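Local coordinates for protein cephalosporin acylase (Bacillus halodurans, PDB 2NLZ) that probably hydrolyses amide bonds, perhaps removing acyl groups from cephalosporins, as a member of the gamma-glutamyltranspeptidase family of N-terminal nucleophile hydrolases, at residues 376-381 with 394-399; 416-421 with 440-445; 479-484 with 498-503; 444-449 with 470-475. The protein carries 1 engineered substitution. All blocks are in the same frame, centred on the assembly; numbering follows the deposited sequence.

Contact 1 of 4, residues 376-381 with 394-399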
# COMPACT_ATOMS: atom_id res chain seq x y z
N SER D 376 10.97 22.75 -26.24
CA SER D 376 12.04 22.62 -25.26
C SER D 376 13.31 23.41 -25.59
O SER D 376 13.62 23.67 -26.76
CB SER D 376 12.38 21.14 -25.06
OG SER D 376 13.56 20.95 -24.30
N ASN D 377 14.04 23.78 -24.54
CA ASN D 377 15.40 24.30 -24.65
C ASN D 377 16.43 23.19 -24.51
O ASN D 377 17.60 23.44 -24.23
CB ASN D 377 15.63 25.36 -23.58
CG ASN D 377 15.46 26.76 -24.11
OD1 ASN D 377 15.01 26.95 -25.23
ND2 ASN D 377 15.84 27.77 -23.31
N TYR D 378 15.98 21.96 -24.73
CA TYR D 378 16.73 20.73 -24.43
C TYR D 378 17.03 20.61 -22.94
O TYR D 378 16.17 20.20 -22.17
CB TYR D 378 17.97 20.59 -25.32
CG TYR D 378 18.67 19.26 -25.19
CD1 TYR D 378 17.96 18.07 -25.08
CD2 TYR D 378 20.06 19.20 -25.18
CE1 TYR D 378 18.62 16.84 -24.96
CE2 TYR D 378 20.72 17.98 -25.07
CZ TYR D 378 20.00 16.81 -24.96
OH TYR D 378 20.67 15.62 -24.84
N MET D 379 18.23 20.99 -22.51
CA MET D 379 18.59 20.82 -21.11
C MET D 379 18.14 21.97 -20.20
O MET D 379 18.85 22.96 -20.05
CB MET D 379 20.09 20.59 -20.97
CG MET D 379 20.52 19.23 -21.46
SD MET D 379 22.28 18.95 -21.34
CE MET D 379 22.36 17.18 -21.61
N GLY D 380 16.96 21.81 -19.60
CA GLY D 380 16.46 22.77 -18.63
C GLY D 380 16.31 24.16 -19.20
O GLY D 380 15.51 24.38 -20.11
N PHE D 381 17.10 25.09 -18.68
CA PHE D 381 17.13 26.47 -19.17
C PHE D 381 17.78 26.55 -20.55
O PHE D 381 17.58 27.52 -21.29
CB PHE D 381 17.86 27.37 -18.18
CG PHE D 381 17.01 27.86 -17.04
CD1 PHE D 381 16.22 29.01 -17.19
CD2 PHE D 381 17.00 27.20 -15.83
CE1 PHE D 381 15.43 29.48 -16.15
CE2 PHE D 381 16.21 27.67 -14.78
CZ PHE D 381 15.43 28.81 -14.94
N MET D 394 18.36 30.85 -24.82
CA MET D 394 18.67 30.05 -26.00
C MET D 394 18.84 28.58 -25.65
O MET D 394 19.46 28.24 -24.64
CB MET D 394 19.93 30.58 -26.68
CG MET D 394 19.82 32.03 -27.10
SD MET D 394 18.64 32.32 -28.44
CE MET D 394 19.64 31.88 -29.87
N GLN D 395 18.27 27.73 -26.49
CA GLN D 395 18.37 26.28 -26.33
C GLN D 395 19.80 25.75 -26.48
O GLN D 395 20.66 26.42 -27.05
CB GLN D 395 17.47 25.60 -27.36
CG GLN D 395 17.85 25.86 -28.81
CD GLN D 395 16.98 25.08 -29.77
OE1 GLN D 395 16.25 24.18 -29.35
NE2 GLN D 395 17.05 25.40 -31.06
N ASN D 396 20.05 24.56 -25.96
CA ASN D 396 21.33 23.88 -26.21
C ASN D 396 21.21 22.61 -27.05
O ASN D 396 22.01 21.70 -26.93
CB ASN D 396 22.13 23.63 -24.91
CG ASN D 396 21.56 22.49 -24.07
OD1 ASN D 396 20.35 22.31 -23.96
ND2 ASN D 396 22.44 21.74 -23.45
N ARG D 397 20.22 22.60 -27.94
CA ARG D 397 19.89 21.44 -28.79
C ARG D 397 21.04 20.82 -29.59
O ARG D 397 21.06 19.62 -29.80
CB ARG D 397 18.73 21.78 -29.73
CG ARG D 397 18.21 20.61 -30.54
CD ARG D 397 17.82 19.42 -29.69
NE ARG D 397 16.80 19.76 -28.70
CZ ARG D 397 16.17 18.85 -27.96
NH1 ARG D 397 16.46 17.56 -28.10
NH2 ARG D 397 15.25 19.24 -27.09
N GLY D 398 22.01 21.64 -30.01
CA GLY D 398 23.18 21.16 -30.75
C GLY D 398 24.06 20.18 -29.99
O GLY D 398 24.91 19.51 -30.59
N HIS D 399 23.86 20.09 -28.68
CA HIS D 399 24.56 19.11 -27.84
C HIS D 399 24.25 17.66 -28.25
O HIS D 399 25.03 16.76 -27.95
CB HIS D 399 24.21 19.36 -26.37
CG HIS D 399 24.89 18.43 -25.42
ND1 HIS D 399 26.16 18.67 -24.94
CD2 HIS D 399 24.48 17.28 -24.84
CE1 HIS D 399 26.50 17.70 -24.11
NE2 HIS D 399 25.50 16.84 -24.03
O HOH W 1 19.70 28.81 -22.05

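Contact 2 of 4, residues 416-421 with 440-445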
# COMPACT_ATOMS: atom_id res chain seq x y z
N ARG D 416 19.86 19.83 -39.00
CA ARG D 416 19.20 19.73 -37.69
C ARG D 416 19.35 18.33 -37.11
O ARG D 416 19.35 17.33 -37.84
CB ARG D 416 17.75 20.19 -37.75
CG ARG D 416 16.96 19.54 -38.83
CD ARG D 416 16.19 20.55 -39.64
NE ARG D 416 15.60 19.89 -40.81
CZ ARG D 416 14.29 19.81 -41.04
NH1 ARG D 416 13.42 20.36 -40.20
NH2 ARG D 416 13.85 19.18 -42.12
N THR D 417 19.51 18.26 -35.78
CA THR D 417 19.91 17.03 -35.11
C THR D 417 18.76 16.12 -34.69
O THR D 417 17.60 16.54 -34.67
CB THR D 417 20.74 17.32 -33.84
OG1 THR D 417 21.06 16.09 -33.19
CG2 THR D 417 19.97 18.22 -32.89
N TYR D 418 19.11 14.87 -34.39
CA TYR D 418 18.30 13.96 -33.61
C TYR D 418 17.66 14.75 -32.48
O TYR D 418 18.36 15.35 -31.66
CB TYR D 418 19.19 12.85 -33.05
CG TYR D 418 18.51 11.79 -32.20
CD1 TYR D 418 18.33 11.97 -30.84
CD2 TYR D 418 18.09 10.59 -32.76
CE1 TYR D 418 17.71 11.00 -30.06
CE2 TYR D 418 17.47 9.61 -32.00
CZ TYR D 418 17.28 9.82 -30.65
OH TYR D 418 16.68 8.86 -29.88
N HIS D 419 16.33 14.75 -32.44
CA HIS D 419 15.57 15.59 -31.52
C HIS D 419 14.75 14.72 -30.57
O HIS D 419 14.09 13.79 -31.01
CB HIS D 419 14.64 16.52 -32.30
CG HIS D 419 14.61 17.92 -31.77
ND1 HIS D 419 13.88 18.27 -30.66
CD2 HIS D 419 15.21 19.05 -32.20
CE1 HIS D 419 14.03 19.56 -30.43
NE2 HIS D 419 14.84 20.06 -31.34
N THR D 420 14.79 15.04 -29.28
CA THR D 420 14.13 14.21 -28.25
C THR D 420 12.65 14.51 -28.04
O THR D 420 11.88 13.63 -27.67
CB THR D 420 14.83 14.34 -26.89
OG1 THR D 420 14.90 15.73 -26.51
CG2 THR D 420 16.23 13.73 -26.97
N ILE D 421 12.29 15.77 -28.25
CA ILE D 421 10.93 16.25 -28.22
C ILE D 421 10.04 15.52 -29.23
O ILE D 421 10.28 15.57 -30.44
CB ILE D 421 10.95 17.71 -28.61
CG1 ILE D 421 11.32 18.59 -27.44
CG2 ILE D 421 9.61 18.19 -29.11
CD1 ILE D 421 11.26 20.03 -27.90
N GLY D 440 10.28 14.33 -21.20
CA GLY D 440 11.39 13.82 -20.39
C GLY D 440 12.68 13.36 -21.04
O GLY D 440 13.33 12.45 -20.54
N GLY D 441 13.07 14.00 -22.13
CA GLY D 441 14.32 13.68 -22.82
C GLY D 441 14.28 12.32 -23.50
O GLY D 441 13.48 12.10 -24.41
N PHE D 442 15.14 11.41 -23.06
CA PHE D 442 15.20 10.06 -23.63
C PHE D 442 14.18 9.09 -23.02
O PHE D 442 14.06 7.94 -23.45
CB PHE D 442 16.62 9.49 -23.53
CG PHE D 442 17.60 10.16 -24.45
CD1 PHE D 442 18.46 11.16 -23.98
CD2 PHE D 442 17.68 9.80 -25.79
CE1 PHE D 442 19.38 11.77 -24.83
CE2 PHE D 442 18.59 10.41 -26.65
CZ PHE D 442 19.45 11.40 -26.17
N MET D 443 13.44 9.56 -22.02
CA MET D 443 12.27 8.85 -21.50
C MET D 443 11.13 8.85 -22.54
O MET D 443 10.30 7.93 -22.57
CB MET D 443 11.80 9.50 -20.19
CG MET D 443 10.35 9.20 -19.76
SD MET D 443 10.18 7.60 -18.96
CE MET D 443 8.40 7.39 -18.91
N GLN D 444 11.13 9.86 -23.41
CA GLN D 444 9.97 10.18 -24.24
C GLN D 444 9.36 9.01 -25.02
O GLN D 444 8.17 8.71 -24.82
CB GLN D 444 10.21 11.42 -25.11
CG GLN D 444 10.30 12.70 -24.27
CD GLN D 444 9.94 13.97 -25.01
OE1 GLN D 444 10.61 14.99 -24.88
NE2 GLN D 444 8.87 13.91 -25.79
N PRO D 445 10.15 8.32 -25.85
CA PRO D 445 9.56 7.20 -26.58
C PRO D 445 9.06 6.08 -25.65
O PRO D 445 8.03 5.46 -25.93
CB PRO D 445 10.71 6.70 -27.45
CG PRO D 445 11.67 7.84 -27.52
CD PRO D 445 11.57 8.50 -26.20

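Contact 3 of 4, residues 479-484 with 498-503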
# COMPACT_ATOMS: atom_id res chain seq x y z
N VAL D 479 17.63 -0.61 -16.06
CA VAL D 479 16.26 -0.08 -16.15
C VAL D 479 15.88 0.53 -14.81
O VAL D 479 15.87 -0.17 -13.79
CB VAL D 479 15.23 -1.18 -16.47
CG1 VAL D 479 13.85 -0.61 -16.49
CG2 VAL D 479 15.53 -1.84 -17.78
N GLN D 480 15.56 1.82 -14.82
CA GLN D 480 15.04 2.51 -13.64
C GLN D 480 13.53 2.31 -13.52
O GLN D 480 12.82 2.39 -14.53
CB GLN D 480 15.33 3.99 -13.74
CG GLN D 480 16.80 4.30 -13.98
CD GLN D 480 17.12 5.77 -13.92
OE1 GLN D 480 18.17 6.17 -13.42
NE2 GLN D 480 16.22 6.60 -14.43
N VAL D 481 13.04 2.05 -12.30
CA VAL D 481 11.58 2.01 -12.04
C VAL D 481 11.15 2.94 -10.91
O VAL D 481 11.98 3.39 -10.11
CB VAL D 481 11.05 0.57 -11.78
CG1 VAL D 481 11.37 -0.36 -12.96
CG2 VAL D 481 11.60 -0.00 -10.45
N GLU D 482 9.85 3.22 -10.84
CA GLU D 482 9.28 4.11 -9.83
C GLU D 482 9.06 3.42 -8.49
O GLU D 482 8.87 2.21 -8.44
CB GLU D 482 7.96 4.67 -10.33
CG GLU D 482 8.11 5.84 -11.28
CD GLU D 482 6.81 6.56 -11.57
OE1 GLU D 482 6.61 7.66 -10.98
OE2 GLU D 482 6.01 6.03 -12.36
N PRO D 483 9.08 4.20 -7.39
CA PRO D 483 8.82 3.65 -6.05
C PRO D 483 7.53 2.84 -5.99
O PRO D 483 7.38 1.95 -5.14
CB PRO D 483 8.66 4.91 -5.20
CG PRO D 483 9.46 5.93 -5.88
CD PRO D 483 9.36 5.64 -7.34
N THR D 484 6.61 3.16 -6.90
CA THR D 484 5.28 2.57 -6.94
C THR D 484 5.22 1.42 -7.97
O THR D 484 4.18 0.78 -8.13
CB THR D 484 4.22 3.67 -7.20
OG1 THR D 484 2.94 3.08 -7.44
CG2 THR D 484 4.61 4.53 -8.40
N HIS D 498 17.64 -8.33 -15.74
CA HIS D 498 17.56 -6.87 -15.76
C HIS D 498 18.23 -6.25 -14.54
O HIS D 498 17.98 -6.67 -13.41
CB HIS D 498 16.11 -6.41 -15.81
CG HIS D 498 15.40 -6.76 -17.08
ND1 HIS D 498 15.50 -6.01 -18.23
CD2 HIS D 498 14.56 -7.78 -17.38
CE1 HIS D 498 14.76 -6.55 -19.18
NE2 HIS D 498 14.18 -7.63 -18.69
N LYS D 499 19.07 -5.25 -14.78
CA LYS D 499 19.66 -4.47 -13.69
C LYS D 499 18.67 -3.38 -13.28
O LYS D 499 18.79 -2.24 -13.71
CB LYS D 499 21.00 -3.85 -14.09
CG LYS D 499 22.13 -4.85 -14.44
CD LYS D 499 22.81 -5.43 -13.20
CE LYS D 499 23.76 -6.58 -13.55
NZ LYS D 499 23.04 -7.85 -13.88
N ILE D 500 17.70 -3.76 -12.46
CA ILE D 500 16.62 -2.87 -12.03
C ILE D 500 17.06 -2.00 -10.86
O ILE D 500 17.65 -2.50 -9.89
CB ILE D 500 15.34 -3.65 -11.64
CG1 ILE D 500 14.82 -4.48 -12.82
CG2 ILE D 500 14.25 -2.72 -11.12
CD1 ILE D 500 14.09 -3.68 -13.87
N GLN D 501 16.78 -0.71 -10.97
CA GLN D 501 16.98 0.24 -9.89
C GLN D 501 15.73 1.09 -9.61
O GLN D 501 15.21 1.78 -10.50
CB GLN D 501 18.15 1.17 -10.21
CG GLN D 501 18.48 2.11 -9.07
CD GLN D 501 19.38 3.26 -9.49
OE1 GLN D 501 19.98 3.92 -8.64
NE2 GLN D 501 19.47 3.51 -10.79
N VAL D 502 15.25 1.04 -8.37
CA VAL D 502 14.17 1.90 -7.92
C VAL D 502 14.74 3.31 -7.76
O VAL D 502 15.72 3.51 -7.04
CB VAL D 502 13.56 1.41 -6.59
CG1 VAL D 502 12.47 2.36 -6.13
CG2 VAL D 502 12.98 0.02 -6.76
N VAL D 503 14.13 4.28 -8.45
CA VAL D 503 14.59 5.67 -8.40
C VAL D 503 13.60 6.57 -7.67
O VAL D 503 12.44 6.72 -8.08
CB VAL D 503 14.86 6.25 -9.79
CG1 VAL D 503 15.24 7.69 -9.69
CG2 VAL D 503 15.98 5.50 -10.45

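Contact 4 of 4, residues 444-449 with 470-475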
# COMPACT_ATOMS: atom_id res chain seq x y z
N GLN D 444 11.13 9.86 -23.41
CA GLN D 444 9.97 10.18 -24.24
C GLN D 444 9.36 9.01 -25.02
O GLN D 444 8.17 8.71 -24.82
CB GLN D 444 10.21 11.42 -25.11
CG GLN D 444 10.30 12.70 -24.27
CD GLN D 444 9.94 13.97 -25.01
OE1 GLN D 444 10.61 14.99 -24.88
NE2 GLN D 444 8.87 13.91 -25.79
N PRO D 445 10.15 8.32 -25.85
CA PRO D 445 9.56 7.20 -26.58
C PRO D 445 9.06 6.08 -25.65
O PRO D 445 8.03 5.46 -25.93
CB PRO D 445 10.71 6.70 -27.45
CG PRO D 445 11.67 7.84 -27.52
CD PRO D 445 11.57 8.50 -26.20
N GLN D 446 9.79 5.86 -24.55
CA GLN D 446 9.43 4.85 -23.56
C GLN D 446 8.10 5.19 -22.91
O GLN D 446 7.26 4.30 -22.70
CB GLN D 446 10.54 4.71 -22.52
CG GLN D 446 11.93 4.67 -23.16
CD GLN D 446 13.03 4.24 -22.20
OE1 GLN D 446 12.92 3.21 -21.50
NE2 GLN D 446 14.11 5.02 -22.16
N GLY D 447 7.90 6.47 -22.62
CA GLY D 447 6.62 6.98 -22.11
C GLY D 447 5.49 6.89 -23.12
O GLY D 447 4.33 6.64 -22.76
N HIS D 448 5.82 7.10 -24.39
CA HIS D 448 4.88 6.91 -25.48
C HIS D 448 4.47 5.44 -25.59
O HIS D 448 3.29 5.13 -25.78
CB HIS D 448 5.49 7.38 -26.80
CG HIS D 448 5.41 8.86 -27.02
ND1 HIS D 448 5.21 9.42 -28.26
CD2 HIS D 448 5.50 9.90 -26.15
CE1 HIS D 448 5.18 10.74 -28.15
NE2 HIS D 448 5.36 11.06 -26.88
N MET D 449 5.43 4.53 -25.45
CA MET D 449 5.10 3.11 -25.53
C MET D 449 4.21 2.71 -24.38
O MET D 449 3.27 1.93 -24.56
CB MET D 449 6.35 2.23 -25.55
CG MET D 449 6.05 0.81 -26.04
SD MET D 449 7.36 -0.45 -25.98
CE MET D 449 7.81 -0.31 -24.28
N ARG D 470 5.89 3.73 -13.69
CA ARG D 470 6.66 3.78 -14.92
C ARG D 470 8.04 3.17 -14.80
O ARG D 470 8.67 3.23 -13.75
CB ARG D 470 6.77 5.21 -15.43
CG ARG D 470 5.46 5.77 -15.98
CD ARG D 470 5.56 7.26 -16.24
NE ARG D 470 4.25 7.88 -16.37
CZ ARG D 470 4.02 9.19 -16.23
NH1 ARG D 470 5.03 10.02 -15.95
NH2 ARG D 470 2.78 9.67 -16.37
N TRP D 471 8.49 2.59 -15.90
CA TRP D 471 9.86 2.13 -16.01
C TRP D 471 10.56 2.94 -17.09
O TRP D 471 9.89 3.52 -17.96
CB TRP D 471 9.89 0.65 -16.39
CG TRP D 471 9.09 0.36 -17.61
CD1 TRP D 471 7.79 -0.06 -17.67
CD2 TRP D 471 9.53 0.48 -18.97
NE1 TRP D 471 7.40 -0.20 -18.97
CE2 TRP D 471 8.45 0.13 -19.79
CE3 TRP D 471 10.74 0.86 -19.57
CZ2 TRP D 471 8.54 0.14 -21.18
CZ3 TRP D 471 10.82 0.88 -20.95
CH2 TRP D 471 9.73 0.52 -21.74
N GLN D 472 11.89 2.99 -17.03
CA GLN D 472 12.68 3.51 -18.14
C GLN D 472 14.07 2.90 -18.25
O GLN D 472 14.79 2.80 -17.26
CB GLN D 472 12.75 5.04 -18.14
CG GLN D 472 13.62 5.68 -17.10
CD GLN D 472 13.85 7.15 -17.41
OE1 GLN D 472 14.21 7.50 -18.53
NE2 GLN D 472 13.64 8.00 -16.42
N TRP D 473 14.43 2.48 -19.46
CA TRP D 473 15.75 1.92 -19.75
C TRP D 473 16.78 3.04 -19.97
O TRP D 473 16.49 4.03 -20.62
CB TRP D 473 15.66 1.04 -21.00
CG TRP D 473 16.97 0.74 -21.62
CD1 TRP D 473 17.83 -0.24 -21.26
CD2 TRP D 473 17.57 1.42 -22.72
NE1 TRP D 473 18.94 -0.22 -22.07
CE2 TRP D 473 18.80 0.80 -22.97
CE3 TRP D 473 17.18 2.51 -23.51
CZ2 TRP D 473 19.66 1.23 -23.98
CZ3 TRP D 473 18.03 2.93 -24.51
CH2 TRP D 473 19.26 2.29 -24.74
N THR D 474 17.98 2.85 -19.43
CA THR D 474 19.07 3.83 -19.61
C THR D 474 20.28 3.31 -20.40
O THR D 474 20.53 3.77 -21.51
CB THR D 474 19.58 4.42 -18.26
OG1 THR D 474 20.07 3.36 -17.42
CG2 THR D 474 18.48 5.19 -17.54
N ASN D 475 21.02 2.35 -19.83
CA ASN D 475 22.34 1.97 -20.35
C ASN D 475 22.35 0.72 -21.19
O ASN D 475 22.37 0.79 -22.41
CB ASN D 475 23.35 1.80 -19.21
CG ASN D 475 23.93 3.11 -18.75
OD1 ASN D 475 23.85 4.12 -19.44
ND2 ASN D 475 24.53 3.10 -17.56

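Contact 1 of 4, residues 376-381 with 394-399
Two loops of the Ntn-hydrolase fold meet here: the one that leaves strand 370-376 and the one that follows strand 392-393. They are tied by Asn396, which uses both its backbone and its side chain. Its backbone N gives a nearly straight bond (169°) to Asn377 O at 3.2 Å, although the N lies above the carbonyl plane. Its CG sits in the crowded position between backbone N and carbonyl carbon (chi1 75°), which swings the amide back to the other loop. There OD1 takes Met379 N at 2.9 Å, in the plane of the side-chain carbonyl. Asn396 thus holds the turn at Tyr378 (phi 62°) from both flanks, by its backbone N on one side and its OD1 on the other; ND2 adds a weak bond to Met379 SD at 3.5 Å and a firmer one to Pro111 O. Ser376 OG makes a weak bond to Thr358 OG1, probably the nucleophile by analogy with gamma-glutamyltranspeptidases, which places the contact next to the likely active site. Tyr378 CD1 lies over one face of the Arg397 guanidinium, 3.4 Å from NH1, the two planes oblique. The arginine chain is bent at chi2 and chi3, and its NH1 is bonded to Thr420 OG1. At the far end of the tyrosine, His399 CD2 meets the ring edge near CE2 at 3.8 Å, and the extended Met379 chain brings CE to 3.9 Å from the same His399 CD2. One water donates to both Phe381 O and Met394 O; Asn377 ND2 also bonds to Phe381 O.

Contact 2 of 4, residues 416-421 with 440-445
Thr420 OG1 has one identified grip, a hydrogen bond with Arg397 NH1, consistent with its rotamer. With OG1 in the crowded position between backbone N and carbonyl carbon (chi1 55°), CG2 falls anti to the carbonyl carbon and is aimed at Phe442. The loop 416-421 here faces the start of helix 444-457, which is preceded by the paired glycines Gly440 and Gly441. This pair recalls the Gly-Gly that lines the oxyanion hole in gamma-glutamyltranspeptidases, so a similar role is possible but no ligand tests it. Gly440 has backbone angles at which any CB would be jammed against the carbonyl O before it, and Gly441 has positive phi. The chain then turns into the helix, with Met443 N bonded to Gly440 O at 3.2 Å.

Thr420 CG2 stands over the middle of the Phe442 ring, 4.1 Å from its centroid and 12° off the normal, a CH-pi contact. On the same side chain, Thr420 CB lies 3.6 Å from Gly441 O. Gln444 runs out extended beyond CG along the loop: its CB is 3.8 Å from Thr420 O, and its amide group lies against that carbonyl and beside Ile421 CA. An alanine here would remove the chain beyond CB and would probably leave the Thr420 carbonyl and the Ile421 backbone less well packed. Phe308 of helix 294-314 touches both aromatic side chains, between the loop and the helices. Here Tyr418, its CG anti to the backbone N, crosses Phe442 obliquely and brings CE1 to 3.6 Å from Phe442 CE2.

Contact 3 of 4, residues 479-484 with 498-503
Val481 CG2 is the middle of a small apolar patch, 3.9 Å from Ile500 CG2 and also 3.9 Å from Val502 CG2. It reaches both because it occupies the crowded position between its own backbone N and carbonyl carbon (chi1 -58° for CG1). Beside it Ile500 CD1 packs against Val479 CB at 3.8 Å. All four residues lie on one face of the sheet, and Leu493 and Val494 of helix 487-495 close over Ile500 from that side. Leu504 of the second subunit also packs on Ile500 and Val502, so this patch reaches the subunit interface.

Between the faces runs the backbone, in parallel register with Val479 opposite Ile500 and Val481 opposite Val502. Val479 and Val481 each use both N and O. Gln501 N bonds to Val479 O at 3.0 Å, and Val481 N returns to Gln501 O at 2.8 Å. Next, Val503 N meets Val481 O almost along the C=O axis, at 2.9 Å and 172°. The other face carries Gln480 and Gln501, lying side by side with amide planes 64° apart. The aliphatic part of Gln480 packs on Val503 CG2, CB at 3.7 Å, while Gln501 meets Gln501 of the second subunit. Two adjacent parallel strands, 478-481 and 499-502, connected through helix 487-495, form a beta-alpha-beta crossover.

Contact 4 of 4, residues 444-449 with 470-475
Helix 444-449 lies across strand 471-473, their axes 8.5 Å apart at closest and 139° between their directions. Gln446 bridges the gap. Its chain leaves the helix anti to the carbonyl carbon and runs extended to the strand, where its amide pairs with both the N and the O of Trp473. Trp473 N donates to Gln446 OE1 at 2.6 Å, within the carbonyl plane and on a lone pair. In return Gln446 NE2 donates to Trp473 O at 3.0 Å, nearly straight (169°), with the acceptor only 8° out of the amide plane. The pair of bonds holds the amide flat and fixes its rotation; NE2 has a further partner in Phe442 O, four residues earlier in the chain. Strand 471-473 is an outer strand of its three-stranded sheet, bonded to strand 478-481 through Gln472, and Gln446 serves its other edge much as a neighbouring strand would. A leucine here would lack both polar ends, and would probably leave the buried N-H and C=O of Trp473 without these partners and loosen the strand from the helix. Trp471 comes next to the same amide: its CZ3 lies 3.2 Å from Gln446 OE1, ring and amide planes crossing obliquely. Met449, bent at chi3, brings CE to the edge of that indole, in its plane, 3.2 Å from CZ2. The other end of the indole is anchored, Trp471 NE1 bonding to Gln300 OE1 of helix 294-314.

Contacts 1, 2 and 4 are buried, whereas the centre of contact 3 lies about 23 Å from the centre of the chain and is partly open, with a second subunit on part of it. Contacts 1 and 2 touch through Arg397 and Thr420, but contact 1 joins two loops and is held by bonds from the backbone and side chain of one asparagine, while contact 2 joins a loop to the start of helix 444-457 chiefly by apolar and CH-pi packing. Contacts 2 and 4 share Gln444 and Pro445, but contact 4 is gripped by one glutamine amide. Contact 3 alone pairs strands by backbone bonds; strand 478-481 is also bonded to strand 471-473 of contact 4, completing their three-stranded sheet.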